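Local coordinates for protein sulfur oxygenase/reductase (PDB 6QPA) that probably catalyses the oxygen-dependent oxidation and disproportionation of elemental sulfur at a mononuclear non-haem iron site inside a 24-subunit assembly, at residues 135-138 and 139-143; 259-262 and 263-266; 274-277 and 278-282; 183-186 and 187-191; 89-92 and 93-97. All blocks are in the same frame, centred on the assembly; numbering follows the deposited sequence.

Contact 1. Residues 135-138 and 139-143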
# COMPACT_ATOMS: atom_id res chain seq x y z
N VAL A 135 -37.59 -40.68 -17.33
CA VAL A 135 -37.03 -42.02 -17.48
C VAL A 135 -37.90 -43.10 -16.83
O VAL A 135 -38.11 -44.15 -17.45
CB VAL A 135 -35.57 -42.04 -17.00
CG1 VAL A 135 -35.02 -43.46 -16.94
CG2 VAL A 135 -34.74 -41.19 -17.96
N PRO A 136 -38.43 -42.93 -15.60
CA PRO A 136 -39.29 -44.00 -15.07
C PRO A 136 -40.49 -44.29 -15.96
O PRO A 136 -40.83 -45.47 -16.15
CB PRO A 136 -39.69 -43.49 -13.67
CG PRO A 136 -38.54 -42.59 -13.27
CD PRO A 136 -38.17 -41.89 -14.58
N GLN A 137 -41.13 -43.28 -16.53
CA GLN A 137 -42.28 -43.55 -17.39
C GLN A 137 -41.86 -44.24 -18.70
O GLN A 137 -42.58 -45.12 -19.20
CB GLN A 137 -43.04 -42.27 -17.67
CG GLN A 137 -44.06 -42.44 -18.75
CD GLN A 137 -45.03 -41.28 -18.81
OE1 GLN A 137 -44.99 -40.49 -19.74
NE2 GLN A 137 -45.93 -41.21 -17.85
N VAL A 138 -40.73 -43.83 -19.27
CA VAL A 138 -40.23 -44.51 -20.47
C VAL A 138 -39.95 -45.97 -20.16
O VAL A 138 -40.31 -46.87 -20.93
CB VAL A 138 -38.97 -43.79 -21.00
CG1 VAL A 138 -38.23 -44.68 -22.03
CG2 VAL A 138 -39.35 -42.47 -21.64
N LEU A 139 -39.36 -46.24 -19.00
CA LEU A 139 -39.12 -47.61 -18.58
C LEU A 139 -40.43 -48.38 -18.45
O LEU A 139 -40.59 -49.48 -19.00
CB LEU A 139 -38.34 -47.60 -17.27
CG LEU A 139 -37.69 -48.86 -16.71
CD1 LEU A 139 -36.67 -49.35 -17.66
CD2 LEU A 139 -37.03 -48.48 -15.43
N GLY A 140 -41.39 -47.81 -17.72
CA GLY A 140 -42.66 -48.49 -17.54
C GLY A 140 -43.38 -48.72 -18.85
O GLY A 140 -43.96 -49.80 -19.07
N ASP A 141 -43.37 -47.73 -19.75
CA ASP A 141 -44.04 -47.90 -21.03
C ASP A 141 -43.36 -48.97 -21.86
O ASP A 141 -44.02 -49.77 -22.54
CB ASP A 141 -44.05 -46.58 -21.80
CG ASP A 141 -44.93 -45.52 -21.14
OD1 ASP A 141 -45.63 -45.83 -20.15
OD2 ASP A 141 -44.87 -44.36 -21.60
N SER A 142 -42.02 -49.03 -21.80
CA SER A 142 -41.29 -50.05 -22.54
C SER A 142 -41.66 -51.44 -22.06
O SER A 142 -41.88 -52.34 -22.87
CB SER A 142 -39.78 -49.81 -22.41
OG SER A 142 -39.40 -48.63 -23.11
N PHE A 143 -41.75 -51.64 -20.74
CA PHE A 143 -42.15 -52.96 -20.25
C PHE A 143 -43.56 -53.30 -20.70
O PHE A 143 -43.81 -54.41 -21.20
CB PHE A 143 -42.04 -53.02 -18.73
CG PHE A 143 -40.63 -53.05 -18.24
CD1 PHE A 143 -39.59 -53.29 -19.12
CD2 PHE A 143 -40.34 -52.85 -16.91
CE1 PHE A 143 -38.28 -53.32 -18.68
CE2 PHE A 143 -39.04 -52.88 -16.46
CZ PHE A 143 -38.01 -53.11 -17.35

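Contact 2. Residues 259-262 and 263-266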
# COMPACT_ATOMS: atom_id res chain seq x y z
N TRP A 259 -23.19 -39.50 -27.31
CA TRP A 259 -22.53 -40.08 -26.15
C TRP A 259 -23.01 -39.36 -24.90
O TRP A 259 -23.43 -38.20 -24.95
CB TRP A 259 -21.00 -39.93 -26.25
CG TRP A 259 -20.37 -40.62 -27.42
CD1 TRP A 259 -20.12 -40.08 -28.65
CD2 TRP A 259 -19.89 -41.96 -27.47
NE1 TRP A 259 -19.52 -41.01 -29.46
CE2 TRP A 259 -19.36 -42.17 -28.76
CE3 TRP A 259 -19.87 -43.02 -26.55
CZ2 TRP A 259 -18.80 -43.41 -29.16
CZ3 TRP A 259 -19.30 -44.25 -26.95
CH2 TRP A 259 -18.77 -44.42 -28.24
N GLU A 260 -22.88 -40.05 -23.77
CA GLU A 260 -23.31 -39.48 -22.50
C GLU A 260 -22.59 -38.17 -22.19
O GLU A 260 -23.20 -37.24 -21.64
CB GLU A 260 -23.09 -40.47 -21.36
CG GLU A 260 -23.41 -39.87 -19.98
CD GLU A 260 -23.43 -40.91 -18.87
OE1 GLU A 260 -22.83 -40.64 -17.82
OE2 GLU A 260 -24.07 -41.97 -19.02
N SER A 261 -21.30 -38.08 -22.51
CA SER A 261 -20.46 -36.97 -22.08
C SER A 261 -19.25 -36.92 -23.01
O SER A 261 -19.00 -37.87 -23.76
CB SER A 261 -20.00 -37.16 -20.63
OG SER A 261 -19.00 -38.17 -20.56
N PRO A 262 -18.47 -35.83 -22.98
CA PRO A 262 -17.25 -35.81 -23.81
C PRO A 262 -16.26 -36.91 -23.44
O PRO A 262 -15.62 -37.48 -24.33
CB PRO A 262 -16.68 -34.40 -23.58
CG PRO A 262 -17.91 -33.57 -23.20
CD PRO A 262 -18.74 -34.52 -22.36
N GLU A 263 -16.15 -37.26 -22.16
CA GLU A 263 -15.25 -38.32 -21.72
C GLU A 263 -15.68 -39.68 -22.27
O GLU A 263 -14.84 -40.47 -22.72
CB GLU A 263 -15.18 -38.34 -20.19
CG GLU A 263 -14.63 -37.04 -19.53
CD GLU A 263 -15.59 -35.80 -19.56
OE1 GLU A 263 -16.84 -35.92 -19.62
OE2 GLU A 263 -15.07 -34.66 -19.52
N HIS A 264 -16.99 -39.98 -22.25
CA HIS A 264 -17.45 -41.23 -22.84
C HIS A 264 -17.20 -41.26 -24.34
O HIS A 264 -16.88 -42.31 -24.90
CB HIS A 264 -18.94 -41.43 -22.55
CG HIS A 264 -19.22 -41.67 -21.11
ND1 HIS A 264 -19.59 -40.66 -20.25
CD2 HIS A 264 -19.16 -42.79 -20.36
CE1 HIS A 264 -19.75 -41.15 -19.04
NE2 HIS A 264 -19.49 -42.45 -19.08
N ALA A 265 -17.35 -40.10 -25.00
CA ALA A 265 -17.10 -40.01 -26.44
C ALA A 265 -15.62 -40.26 -26.76
O ALA A 265 -15.29 -40.96 -27.72
CB ALA A 265 -17.52 -38.62 -26.96
N HIS A 266 -14.73 -39.63 -25.99
CA HIS A 266 -13.30 -39.75 -26.24
C HIS A 266 -12.85 -41.19 -26.04
O HIS A 266 -12.22 -41.80 -26.92
CB HIS A 266 -12.53 -38.81 -25.32
CG HIS A 266 -11.05 -38.86 -25.52
ND1 HIS A 266 -10.17 -39.23 -24.52
CD2 HIS A 266 -10.29 -38.62 -26.61
CE1 HIS A 266 -8.94 -39.20 -24.99
NE2 HIS A 266 -8.98 -38.83 -26.26
O HOH W 1 -18.11 -37.79 -17.66

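Contact 3. Residues 274-277 and 278-282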
# COMPACT_ATOMS: atom_id res chain seq x y z
N VAL A 274 -8.18 -49.67 -29.59
CA VAL A 274 -7.70 -50.44 -28.43
C VAL A 274 -8.52 -51.69 -28.14
O VAL A 274 -8.24 -52.38 -27.15
CB VAL A 274 -7.57 -49.57 -27.17
CG1 VAL A 274 -6.52 -48.47 -27.37
CG2 VAL A 274 -8.92 -48.95 -26.79
N ASP A 275 -9.52 -52.02 -28.96
CA ASP A 275 -10.17 -53.33 -28.90
C ASP A 275 -9.83 -54.07 -30.19
O ASP A 275 -10.06 -53.55 -31.28
CB ASP A 275 -11.69 -53.22 -28.73
CG ASP A 275 -12.38 -54.58 -28.68
OD1 ASP A 275 -12.53 -55.24 -29.73
OD2 ASP A 275 -12.76 -54.99 -27.56
N TYR A 276 -9.24 -55.26 -30.06
CA TYR A 276 -8.75 -55.98 -31.23
C TYR A 276 -9.87 -56.26 -32.23
O TYR A 276 -9.73 -56.06 -33.44
CB TYR A 276 -8.06 -57.28 -30.80
CG TYR A 276 -7.62 -58.09 -32.00
CD1 TYR A 276 -6.39 -57.84 -32.61
CD2 TYR A 276 -8.43 -59.08 -32.55
CE1 TYR A 276 -5.98 -58.54 -33.72
CE2 TYR A 276 -8.03 -59.79 -33.68
CZ TYR A 276 -6.80 -59.51 -34.26
OH TYR A 276 -6.37 -60.20 -35.37
N GLU A 277 -11.01 -56.74 -31.73
CA GLU A 277 -12.09 -57.15 -32.61
C GLU A 277 -12.69 -55.95 -33.35
O GLU A 277 -12.86 -55.99 -34.57
CB GLU A 277 -13.13 -57.90 -31.79
CG GLU A 277 -14.35 -58.38 -32.55
CD GLU A 277 -15.30 -59.15 -31.65
OE1 GLU A 277 -16.12 -58.52 -30.93
OE2 GLU A 277 -15.21 -60.39 -31.63
N LEU A 278 -13.01 -54.88 -32.62
CA LEU A 278 -13.55 -53.68 -33.27
C LEU A 278 -12.54 -53.07 -34.22
O LEU A 278 -12.91 -52.54 -35.28
CB LEU A 278 -13.97 -52.66 -32.23
CG LEU A 278 -14.60 -51.39 -32.83
CD1 LEU A 278 -15.86 -51.73 -33.63
CD2 LEU A 278 -14.91 -50.37 -31.74
N ARG A 279 -11.25 -53.14 -33.86
CA ARG A 279 -10.20 -52.63 -34.73
C ARG A 279 -10.20 -53.30 -36.10
O ARG A 279 -10.06 -52.62 -37.12
CB ARG A 279 -8.86 -52.79 -34.02
CG ARG A 279 -7.64 -52.39 -34.80
CD ARG A 279 -6.53 -52.22 -33.80
NE ARG A 279 -5.19 -52.32 -34.36
CZ ARG A 279 -4.11 -51.87 -33.73
NH1 ARG A 279 -4.23 -51.28 -32.55
NH2 ARG A 279 -2.91 -52.01 -34.28
N GLN A 280 -10.39 -54.63 -36.15
CA GLN A 280 -10.44 -55.32 -37.45
C GLN A 280 -11.66 -54.87 -38.25
O GLN A 280 -11.55 -54.60 -39.45
CB GLN A 280 -10.50 -56.84 -37.26
CG GLN A 280 -9.40 -57.44 -36.39
CD GLN A 280 -8.05 -56.86 -36.70
OE1 GLN A 280 -7.61 -56.90 -37.83
NE2 GLN A 280 -7.38 -56.32 -35.68
N ILE A 281 -12.82 -54.79 -37.60
CA ILE A 281 -14.04 -54.34 -38.25
C ILE A 281 -13.86 -52.94 -38.82
O ILE A 281 -14.16 -52.69 -39.99
CB ILE A 281 -15.22 -54.39 -37.25
CG1 ILE A 281 -15.52 -55.84 -36.85
CG2 ILE A 281 -16.43 -53.62 -37.79
CD1 ILE A 281 -16.43 -55.96 -35.64
N HIS A 282 -13.33 -52.02 -38.01
CA HIS A 282 -13.22 -50.63 -38.45
C HIS A 282 -12.11 -50.47 -39.48
O HIS A 282 -12.28 -49.77 -40.48
CB HIS A 282 -12.98 -49.71 -37.23
CG HIS A 282 -13.00 -48.23 -37.55
ND1 HIS A 282 -11.88 -47.43 -37.48
CD2 HIS A 282 -14.01 -47.41 -37.91
CE1 HIS A 282 -12.19 -46.19 -37.78
NE2 HIS A 282 -13.48 -46.14 -38.06

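Contact 4. Residues 183-186 and 187-191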
# COMPACT_ATOMS: atom_id res chain seq x y z
N LEU A 183 -20.53 -49.33 -35.85
CA LEU A 183 -21.40 -48.58 -34.95
C LEU A 183 -22.30 -49.50 -34.13
O LEU A 183 -22.56 -49.24 -32.95
CB LEU A 183 -22.22 -47.58 -35.76
CG LEU A 183 -21.39 -46.44 -36.34
CD1 LEU A 183 -22.11 -45.70 -37.46
CD2 LEU A 183 -20.98 -45.47 -35.19
N GLU A 184 -22.78 -50.58 -34.75
CA GLU A 184 -23.57 -51.56 -34.02
C GLU A 184 -22.75 -52.24 -32.93
O GLU A 184 -23.28 -52.54 -31.85
CB GLU A 184 -24.13 -52.59 -35.00
CG GLU A 184 -25.22 -52.00 -35.87
CD GLU A 184 -25.79 -52.98 -36.88
OE1 GLU A 184 -25.11 -53.98 -37.19
OE2 GLU A 184 -26.92 -52.75 -37.36
N TRP A 185 -21.48 -52.54 -33.22
CA TRP A 185 -20.61 -53.11 -32.19
C TRP A 185 -20.47 -52.13 -31.03
O TRP A 185 -20.60 -52.51 -29.86
CB TRP A 185 -19.25 -53.44 -32.79
CG TRP A 185 -18.33 -54.34 -31.95
CD1 TRP A 185 -18.12 -55.67 -32.13
CD2 TRP A 185 -17.48 -53.95 -30.85
NE1 TRP A 185 -17.20 -56.15 -31.22
CE2 TRP A 185 -16.79 -55.12 -30.42
CE3 TRP A 185 -17.23 -52.74 -30.19
CZ2 TRP A 185 -15.87 -55.11 -29.35
CZ3 TRP A 185 -16.31 -52.74 -29.11
CH2 TRP A 185 -15.63 -53.92 -28.72
N MET A 186 -20.23 -50.86 -31.35
CA MET A 186 -20.03 -49.86 -30.31
C MET A 186 -21.27 -49.68 -29.45
O MET A 186 -21.17 -49.62 -28.22
CB MET A 186 -19.62 -48.53 -30.94
CG MET A 186 -18.23 -48.59 -31.57
SD MET A 186 -17.75 -47.12 -32.51
CE MET A 186 -17.75 -45.91 -31.25
N LYS A 187 -22.46 -49.63 -30.07
CA LYS A 187 -23.66 -49.42 -29.28
C LYS A 187 -23.93 -50.62 -28.39
O LYS A 187 -24.47 -50.46 -27.29
CB LYS A 187 -24.88 -49.12 -30.17
CG LYS A 187 -26.13 -48.66 -29.39
CD LYS A 187 -26.96 -47.66 -30.20
CE LYS A 187 -28.25 -47.22 -29.48
NZ LYS A 187 -29.15 -48.37 -29.15
N ALA A 188 -23.53 -51.81 -28.83
CA ALA A 188 -23.71 -53.00 -28.02
C ALA A 188 -22.66 -53.13 -26.91
O ALA A 188 -22.93 -53.75 -25.89
CB ALA A 188 -23.67 -54.24 -28.91
N ASN A 189 -21.47 -52.56 -27.08
CA ASN A 189 -20.34 -52.94 -26.23
C ASN A 189 -19.61 -51.80 -25.53
O ASN A 189 -18.74 -52.08 -24.70
CB ASN A 189 -19.31 -53.74 -27.03
CG ASN A 189 -19.84 -55.11 -27.44
OD1 ASN A 189 -20.25 -55.90 -26.60
ND2 ASN A 189 -19.87 -55.37 -28.74
N VAL A 190 -19.86 -50.54 -25.86
CA VAL A 190 -19.04 -49.44 -25.37
C VAL A 190 -19.88 -48.61 -24.41
O VAL A 190 -21.01 -48.23 -24.75
CB VAL A 190 -18.50 -48.58 -26.52
CG1 VAL A 190 -17.62 -47.45 -25.98
CG2 VAL A 190 -17.72 -49.45 -27.48
N PRO A 191 -19.39 -48.33 -23.19
CA PRO A 191 -20.22 -47.60 -22.22
C PRO A 191 -20.54 -46.20 -22.71
O PRO A 191 -19.71 -45.53 -23.34
CB PRO A 191 -19.36 -47.57 -20.94
CG PRO A 191 -18.01 -48.10 -21.32
CD PRO A 191 -18.14 -48.86 -22.60

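Contact 5. Residues 89-92 and 93-97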
# COMPACT_ATOMS: atom_id res chain seq x y z
N GLU A 89 -36.40 -26.28 -49.73
CA GLU A 89 -36.22 -25.22 -50.72
C GLU A 89 -37.42 -24.30 -50.76
O GLU A 89 -37.28 -23.08 -50.96
CB GLU A 89 -35.96 -25.84 -52.10
CG GLU A 89 -34.64 -26.59 -52.22
CD GLU A 89 -33.43 -25.67 -52.13
OE1 GLU A 89 -33.50 -24.52 -52.63
OE2 GLU A 89 -32.41 -26.08 -51.54
N GLU A 90 -38.62 -24.85 -50.60
CA GLU A 90 -39.81 -24.03 -50.64
C GLU A 90 -39.89 -23.12 -49.42
O GLU A 90 -40.22 -21.93 -49.54
CB GLU A 90 -41.04 -24.92 -50.73
CG GLU A 90 -42.31 -24.15 -50.88
CD GLU A 90 -43.48 -25.07 -51.16
OE1 GLU A 90 -43.78 -25.91 -50.28
OE2 GLU A 90 -44.06 -24.97 -52.27
N MET A 91 -39.57 -23.65 -48.24
CA MET A 91 -39.54 -22.82 -47.05
C MET A 91 -38.58 -21.65 -47.23
O MET A 91 -38.93 -20.50 -46.95
CB MET A 91 -39.17 -23.67 -45.83
CG MET A 91 -39.23 -22.92 -44.48
SD MET A 91 -37.78 -21.86 -44.17
CE MET A 91 -36.41 -23.02 -44.39
N HIS A 92 -37.36 -21.93 -47.70
CA HIS A 92 -36.40 -20.85 -47.96
C HIS A 92 -36.94 -19.83 -48.96
O HIS A 92 -36.72 -18.63 -48.82
CB HIS A 92 -35.08 -21.40 -48.49
CG HIS A 92 -34.05 -21.65 -47.43
ND1 HIS A 92 -33.49 -20.63 -46.69
CD2 HIS A 92 -33.45 -22.79 -47.02
CE1 HIS A 92 -32.60 -21.13 -45.85
NE2 HIS A 92 -32.56 -22.44 -46.03
N HIS A 93 -37.64 -20.30 -49.99
CA HIS A 93 -38.21 -19.39 -50.96
C HIS A 93 -39.33 -18.56 -50.34
O HIS A 93 -39.35 -17.33 -50.47
CB HIS A 93 -38.73 -20.16 -52.18
CG HIS A 93 -39.56 -19.32 -53.09
ND1 HIS A 93 -39.01 -18.57 -54.11
CD2 HIS A 93 -40.89 -19.08 -53.12
CE1 HIS A 93 -39.97 -17.92 -54.73
NE2 HIS A 93 -41.12 -18.21 -54.15
N ASP A 94 -40.27 -19.22 -49.66
CA ASP A 94 -41.43 -18.53 -49.12
C ASP A 94 -41.07 -17.54 -48.02
O ASP A 94 -41.82 -16.60 -47.78
CB ASP A 94 -42.46 -19.54 -48.61
CG ASP A 94 -43.10 -20.38 -49.73
OD1 ASP A 94 -42.91 -20.08 -50.92
OD2 ASP A 94 -43.82 -21.34 -49.40
N ASN A 95 -39.95 -17.74 -47.33
CA ASN A 95 -39.58 -16.87 -46.23
C ASN A 95 -38.26 -16.18 -46.52
O ASN A 95 -37.51 -15.82 -45.60
CB ASN A 95 -39.50 -17.68 -44.93
CG ASN A 95 -40.81 -18.40 -44.62
OD1 ASN A 95 -40.90 -19.61 -44.76
ND2 ASN A 95 -41.82 -17.65 -44.20
N PHE A 96 -37.96 -15.97 -47.80
CA PHE A 96 -36.62 -15.54 -48.18
C PHE A 96 -36.28 -14.18 -47.57
O PHE A 96 -35.17 -13.98 -47.07
CB PHE A 96 -36.48 -15.51 -49.70
CG PHE A 96 -35.09 -15.18 -50.16
CD1 PHE A 96 -34.06 -16.10 -50.01
CD2 PHE A 96 -34.79 -13.93 -50.68
CE1 PHE A 96 -32.77 -15.80 -50.41
CE2 PHE A 96 -33.50 -13.61 -51.07
CZ PHE A 96 -32.49 -14.55 -50.94
N LYS A 97 -37.21 -13.22 -47.64
CA LYS A 97 -36.94 -11.89 -47.10
C LYS A 97 -36.64 -11.94 -45.61
O LYS A 97 -35.72 -11.26 -45.13
CB LYS A 97 -38.12 -10.94 -47.35
CG LYS A 97 -38.31 -10.49 -48.79
CD LYS A 97 -39.78 -10.15 -49.06
CE LYS A 97 -40.48 -9.72 -47.76
NZ LYS A 97 -41.91 -10.15 -47.69

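Contact 1. Residues 135-138 and 139-143
Gln-137 and Asp-141 lie one turn apart on helix 135-144, which makes the crossover of a small beta-alpha-beta unit between the parallel strands 129-130 and 153-154. The two side chains run at a slant to each other with amide and carboxylate planes only 22° apart, yet their polar ends do not pair: Asp-141 OD2 meets the aliphatic Gln-137 CG at 3.5 Å. Because Asp-141 CG sits beside its own backbone N (chi1 -68°), the carboxylate folds back over the preceding turn, and its CG comes to 3.1 Å from Gln-137 O. Both polar ends serve a neighbouring copy of the protein, where Asp-141 OD2 forms a salt bridge with Arg-148 of the second subunit and Gln-137 NE2 donates to Val-149 O of the same subunit. Replacing Asp-141 by an alanine would probably leave that arginine without its charged mate across the interface. Leu-139 rests its CB 3.5 Å from Val-135 O and equally close to Pro-136 O, while its side chain packs on Leu-139 of both the second and the third subunit, so Leu-139 is buried where three copies converge. Farther along, Val-138 O is gripped twice by one residue: Ser-142 N and Ser-142 OG each lie 2.9 Å away and approach from opposite faces of the carbonyl plane, the hydroxyl standing 36° out of it.

Contact 2. Residues 259-262 and 263-266
At the N-cap position of helix 262-269, just after strand 251-259, stands Ser-261, whose hydroxyl reaches the side chain of His-264 in the first turn. Ser-261 OG lies 2.6 Å from His-264 ND1, a short hydrogen bond in which either partner could donate, and it meets the imidazole at its edge, near the ring plane. With OG placed between backbone N and carbonyl carbon (chi1 74°), the hydroxyl is turned toward the His-264 side chain, and a water also joins it to Glu-263; this water stands 3.1 Å from Ser-261 OG and donates to Glu-263 OE1. Glu-260 comes to the same imidazole with its carboxylate plane inclined 50° to the ring, its OE1 3.4 Å from His-264 CE1, while its OE2 is bonded to Thr-133 and Ser-131 of the third subunit. On the strand side, Trp-259 lays one indole face against the helix. Ala-265 CA stands 3.5 Å from the centroid of the five-membered ring in a CH-pi contact, 14° off the normal, and Ala-265 CB touches Trp-259 CD1 at 3.4 Å. His-264 O rests over the same face, toward the rim. Backbone bonds from Ala-265 N to Ser-261 O and from His-266 N to Pro-262 O complete the turn. The serine bond probably helps to fix the rotation of the imidazole, and the nearby carboxylate of Glu-260 would be expected to favour any positive charge on it.

Contact 3. Residues 274-277 and 278-282
Asp-275, at the N-cap of helix 276-287, accepts from Leu-278 N through OD1 at 3.0 Å, a nearly straight capping bond (170°) that uses the anti side of the carboxylate. Its backbone joins in as well, for Asp-275 O takes the hydrogen of Arg-279 N at 2.9 Å. The next carbonyl is shared: Tyr-276 O accepts from Gln-280 N at 3.1 Å and from Gln-280 NE2 at 3.3 Å, the two donors arriving from opposite faces of its plane. The contact with the aromatic face depends on the same glutamine. Bent at chi2 (-43°), the chain of Gln-280 curls back over the tyrosine, so that NE2 lies above one face of the Tyr-276 ring, toward its rim and 3.3 Å from CE1. Gln-280 CG adds a CH-pi contact 4.2 Å from the ring centroid. Amide and ring planes are 26° apart, so the amide roughly follows the aromatic surface while still bonding to the carbonyl. Outside the turn, Tyr-276 packs on Ala-37 of the third subunit, and Arg-279 NH1 bonds Met-273 O of its own chain and Ile-34 O of the third subunit. Leu-278 fits between the short helix 271-274 and helix 172-189, against which Ile-281 also packs.

Contact 4. Residues 183-186 and 187-191
Trp-185 carries the side chain of Asn-189 on one face of its indole, with Asn-189 ND2 3.4 Å above the ring plane and over its centre. The asparagine crosses the indole at about a right angle, its amide plane 56° from the ring, so that the amide points down at the aromatic surface instead of lying flat on it. Asn-189 CB extends the overlap as a CH-pi contact, 3.9 Å from the centroid of the six-membered ring. ND2 also makes a weak hydrogen bond to Trp-185 O, and OD1 turns to Lys-310 NZ of the third subunit. With CG anti to the backbone N (chi1 -166°), the indole swings along the helix toward its C-terminal end, where CZ3 also touches Val-190 CG2 at 3.9 Å. Met-186 CB meets the same methyl at 4.1 Å. At this end of helix 172-189 the carbonyl of Met-186 is shared, for Met-186 O accepts from Val-190 N at 2.9 Å and from Asn-189 N at 3.2 Å, the latter donor standing well above the carbonyl plane. Swapping Trp-185 for an alanine would probably open a gap beneath Asn-189, leave its amide less firmly placed and deprive Glu-277 OE1 of the donor NE1. Lys-187 leads away to a salt bridge with Asp-125. On the side of the indole away from Asn-189, Leu-278 and Ile-281 of helix 276-287 pack against Trp-185, whereas Met-186 and Leu-183 face strands 193-204 and 251-259, placing this last helical turn between the sheet and the neighbouring helix.

Contact 5. Residues 89-92 and 93-97
Phe-96 presents the edge of its ring to His-92 O, which lies near the ring plane 3.9 Å from Phe-96 CD1, while the imidazole of His-92 carries Met-91 CE over one face, 4.0 Å above the plane and toward the rim. The His-93 ring has Asp-94 OD1 in plane at its edge and meets Tyr-231 edge-to-face. This is the end of helix 85-94, which supplies two ligands of the two-histidine, one-carboxylate facial triad: His-92 NE2 binds the iron(III) ion together with His-88, one turn earlier, and Glu-116. The histidines fall in an HExxH sequence, but its glutamate, Glu-89, is not among the three ligands and bonds through OE2 to Tyr-118 and Ser-205. On another face of the helix two acidic chains cross, Glu-90 and Asp-94, with carboxylate planes 25° apart. Asp-94 OD2 touches the methylene Glu-90 CG at 3.5 Å, whereas Glu-90 OE2 stays 4.6 Å from Asp-94 OD2, so any repulsion between these like charges is probably eased by distance; Glu-90 OE1 has its own partner in His-39. Because the Asp-94 carboxylate is folded beside its backbone N (chi1 -68°), it lies close over the carbonyl to which its own amide is bonded, Asp-94 N giving its hydrogen to Glu-90 O at 2.7 Å. The helix breaks at Asn-95, the N-cap of helix 96-101. Asn-95 N still reaches Met-91 O at 3.0 Å, but Phe-96 N, although 3.1 Å from His-92 O, is too badly angled to bond there and turns to His-93 O at 3.3 Å.

Contacts 2, 3 and 4 form one packed group at one end of the subunit, with contact 4 in the middle: its centre is about 12 Å from that of contact 3 and about 13 Å from that of contact 2. Met-186 CE reaches Trp-259 CZ2 at 3.4 Å, and Leu-278 CD2 lies 3.7 Å from Trp-185 CE3, whereas contacts 2 and 3 do not touch each other. Contact 1 stands apart, its nearest atoms about 11 Å from contact 2, yet all four meet the third subunit. Contact 5 alone holds a ligand of the iron; its centre is about 37 to 46 Å from those of the others, so the iron site lies far from these four contacts.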